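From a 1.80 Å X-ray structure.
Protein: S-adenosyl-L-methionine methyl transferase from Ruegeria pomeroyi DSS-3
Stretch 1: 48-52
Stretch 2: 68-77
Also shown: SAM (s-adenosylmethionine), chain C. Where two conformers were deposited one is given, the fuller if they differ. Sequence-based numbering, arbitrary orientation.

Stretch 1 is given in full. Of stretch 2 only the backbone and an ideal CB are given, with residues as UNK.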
# COMPACT_ATOMS: atom_id res chain seq x y z
N GLY A 48 2.30 -13.06 9.04
CA GLY A 48 2.63 -11.64 8.97
C GLY A 48 1.40 -10.78 9.10
O GLY A 48 0.54 -10.76 8.22
N LEU A 49 1.29 -10.06 10.18
CA LEU A 49 0.12 -9.19 10.40
C LEU A 49 0.31 -7.81 9.81
O LEU A 49 -0.53 -7.31 9.08
CB LEU A 49 -0.16 -9.09 11.91
CG LEU A 49 -1.34 -8.21 12.30
CD1 LEU A 49 -2.68 -8.69 11.65
CD2 LEU A 49 -1.44 -8.11 13.85
N GLY A 50 1.43 -7.16 10.16
CA GLY A 50 1.69 -5.78 9.80
C GLY A 50 0.58 -4.82 10.18
O GLY A 50 0.02 -4.91 11.28
N ASN A 51 0.23 -3.92 9.27
CA ASN A 51 -0.87 -2.99 9.50
C ASN A 51 -2.20 -3.72 9.69
O ASN A 51 -3.09 -3.21 10.37
CB ASN A 51 -0.97 -2.01 8.33
CG ASN A 51 -2.04 -0.96 8.52
OD1 ASN A 51 -3.19 -1.15 8.11
ND2 ASN A 51 -1.65 0.18 9.09
N GLY A 52 -2.35 -4.85 9.04
CA GLY A 52 -3.48 -5.74 9.21
C GLY A 52 -4.56 -5.68 8.14
O GLY A 52 -5.69 -6.19 8.34
N UNK A 68 -5.90 -17.88 12.36
CA UNK A 68 -4.76 -17.67 13.25
C UNK A 68 -3.72 -16.79 12.57
O UNK A 68 -3.40 -16.96 11.36
CB UNK A 68 -4.14 -19.01 13.66
N UNK A 69 -3.20 -15.83 13.34
CA UNK A 69 -2.25 -14.84 12.88
C UNK A 69 -0.90 -15.09 13.50
O UNK A 69 -0.78 -15.19 14.72
CB UNK A 69 -2.74 -13.43 13.20
N UNK A 70 0.13 -15.20 12.65
CA UNK A 70 1.52 -15.44 13.06
C UNK A 70 2.27 -14.12 12.91
O UNK A 70 2.28 -13.51 11.83
CB UNK A 70 2.17 -16.55 12.23
N UNK A 71 2.82 -13.60 13.99
CA UNK A 71 3.48 -12.30 13.95
C UNK A 71 4.50 -12.22 15.09
O UNK A 71 4.31 -12.79 16.16
CB UNK A 71 2.46 -11.17 14.05
N UNK A 72 5.61 -11.53 14.83
CA UNK A 72 6.66 -11.38 15.82
C UNK A 72 6.41 -10.16 16.69
O UNK A 72 6.75 -10.18 17.87
CB UNK A 72 8.03 -11.28 15.14
N UNK A 73 5.79 -9.12 16.14
CA UNK A 73 5.49 -7.91 16.90
C UNK A 73 4.18 -7.26 16.43
O UNK A 73 4.09 -6.81 15.29
CB UNK A 73 6.64 -6.91 16.78
N UNK A 74 3.16 -7.23 17.29
CA UNK A 74 1.86 -6.73 16.87
C UNK A 74 1.86 -5.19 16.83
O UNK A 74 2.08 -4.53 17.86
CB UNK A 74 0.77 -7.24 17.81
N UNK A 75 1.57 -4.63 15.67
CA UNK A 75 1.47 -3.19 15.52
C UNK A 75 0.39 -2.90 14.49
O UNK A 75 0.52 -2.01 13.64
CB UNK A 75 2.81 -2.58 15.11
N UNK A 76 -0.70 -3.65 14.56
CA UNK A 76 -1.80 -3.50 13.63
C UNK A 76 -2.67 -2.28 13.90
O UNK A 76 -2.77 -1.80 15.04
CB UNK A 76 -2.67 -4.76 13.66
N UNK A 77 -3.35 -1.81 12.86
CA UNK A 77 -4.38 -0.81 13.00
C UNK A 77 -5.41 -1.44 14.00
O UNK A 77 -5.65 -2.66 13.94
CB UNK A 77 -5.00 -0.44 11.65
N SAM C . -0.31 -8.50 4.78
CA SAM C . -0.20 -7.35 5.73
C SAM C . -1.31 -6.30 5.47
O SAM C . -1.37 -5.22 6.11
OXT SAM C . -2.10 -6.48 4.51
CB SAM C . 1.21 -6.72 5.73
CG SAM C . 2.31 -7.60 6.36
SD SAM C . 3.96 -6.76 6.45
CE SAM C . 4.28 -6.62 4.66
C5' SAM C . 5.00 -8.20 6.94
C4' SAM C . 4.80 -8.70 8.37
O4' SAM C . 5.46 -9.98 8.49
C3' SAM C . 5.39 -7.79 9.44
O3' SAM C . 4.43 -7.44 10.44
C2' SAM C . 6.57 -8.57 10.01
O2' SAM C . 6.92 -8.34 11.39
C1' SAM C . 6.12 -10.00 9.76
N9 SAM C . 7.25 -10.96 9.75
C8 SAM C . 8.32 -10.97 8.87
N7 SAM C . 9.13 -12.02 9.18
C5 SAM C . 8.60 -12.67 10.24
C6 SAM C . 9.02 -13.81 10.94
N6 SAM C . 10.18 -14.44 10.63
N1 SAM C . 8.22 -14.25 11.97
C2 SAM C . 7.05 -13.61 12.34
N3 SAM C . 6.65 -12.47 11.65
C4 SAM C . 7.41 -12.03 10.61

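Stretch 1 is a glycine-rich loop that turns around the cofactor in this methyltransferase, and stretch 2 runs alongside it as the end of a strand followed by a loop.

The CB of position 68 finds nothing of stretch 1 within reach, so the loop sets no preference; the residue is Tyr 68.

At position 69 CA-to-CB points toward stretch 1, and the nearest atom of the loop to the ideal CB is Leu 49 CD1, 5.0 Å away. That gap invites a modest apolar side chain, and valine, isoleucine or leucine would all suit. Val 69 fills it, with CG1 3.7 Å from Leu 49 CB.

Position 70 turns its CB away; the loop meets its backbone, and many side chains would do. The residue is Phe 70, whose O accepts a hydrogen bond from Gly 48 N at 2.8 Å.

At position 71 CB points toward stretch 1 and lies 4.0 Å from Leu 49 CB, while the amides of Leu 49 and Gly 50 and both ribose hydroxyls of SAM lie within a side chain's reach. An acceptor is wanted, and an acid long enough to meet both hydroxyls fits best, although aspartate or glutamine could satisfy part of the set. Glu 71 OE1 accepts from Leu 49 N at 2.8 Å, weakly from Gly 50 N at 3.4 Å, and from SAM O3' at 2.6 Å; its OE2 takes SAM O2' at 2.8 Å.

Positions 72 and 73 do not reach stretch 1. A long polar chain at 72 could meet the cofactor; Arg 72 NE donates to SAM O2' at 3.1 Å. At 73 the loop asks for nothing; Ala 73 N donates to Glu 71 OE2 at 3.0 Å.

Position 74 points sideways, with its CB 4.6 Å from Leu 49 CD2, so a small or branched apolar residue is reasonable. Val 74 brings CG1 to 4.1 Å from Leu 49 CD2.

At 75 the loop leaves room for several residues. Ala 75 N donates to a water that in turn donates to Gly 50 O.

Position 76 is tight: its CB sits 3.6 Å from both Leu 49 CD2 and Gly 50 O, favouring alanine, serine or perhaps cysteine. Ser 76 places OG 3.5 Å from Leu 49 CD2.

Position 77 engages through its backbone, so various side chains could follow. His 77 N donates to Asn 51 O at 2.9 Å.

Stretch 2 68-77: YVFERAVASH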
# COMPACT_ATOMS: atom_id res chain seq x y z
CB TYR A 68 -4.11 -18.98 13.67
CG TYR A 68 -4.94 -19.81 14.58
CD1 TYR A 68 -5.94 -20.62 14.06
CD2 TYR A 68 -4.80 -19.74 15.97
CE1 TYR A 68 -6.74 -21.37 14.90
CE2 TYR A 68 -5.63 -20.47 16.81
CZ TYR A 68 -6.58 -21.28 16.25
OH TYR A 68 -7.42 -22.05 17.03
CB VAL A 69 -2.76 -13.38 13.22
CG1 VAL A 69 -1.72 -12.36 12.84
CG2 VAL A 69 -4.05 -13.08 12.51
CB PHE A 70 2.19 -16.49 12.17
CG PHE A 70 1.61 -17.88 12.31
CD1 PHE A 70 0.33 -18.17 11.85
CD2 PHE A 70 2.37 -18.89 12.85
CE1 PHE A 70 -0.19 -19.44 11.93
CE2 PHE A 70 1.85 -20.19 12.93
CZ PHE A 70 0.60 -20.46 12.47
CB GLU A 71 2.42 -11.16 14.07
CG GLU A 71 2.94 -9.78 14.19
CD GLU A 71 3.86 -9.39 13.01
OE1 GLU A 71 3.37 -9.32 11.87
OE2 GLU A 71 5.05 -9.14 13.25
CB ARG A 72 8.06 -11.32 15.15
CG ARG A 72 8.33 -10.09 14.31
CD ARG A 72 9.60 -10.30 13.48
NE ARG A 72 9.64 -9.49 12.28
CZ ARG A 72 10.54 -9.64 11.31
NH1 ARG A 72 11.45 -10.60 11.38
NH2 ARG A 72 10.51 -8.84 10.25
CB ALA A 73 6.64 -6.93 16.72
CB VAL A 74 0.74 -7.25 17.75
CG1 VAL A 74 -0.60 -6.54 17.49
CG2 VAL A 74 0.64 -8.81 17.59
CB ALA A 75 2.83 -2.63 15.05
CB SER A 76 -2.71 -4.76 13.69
OG SER A 76 -2.90 -5.18 15.04
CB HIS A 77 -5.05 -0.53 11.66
CG HIS A 77 -5.93 0.67 11.67
ND1 HIS A 77 -7.30 0.58 11.54
CD2 HIS A 77 -5.64 1.98 11.83
CE1 HIS A 77 -7.82 1.80 11.62
NE2 HIS A 77 -6.83 2.66 11.78
O HOH W 1 1.58 -6.03 13.35
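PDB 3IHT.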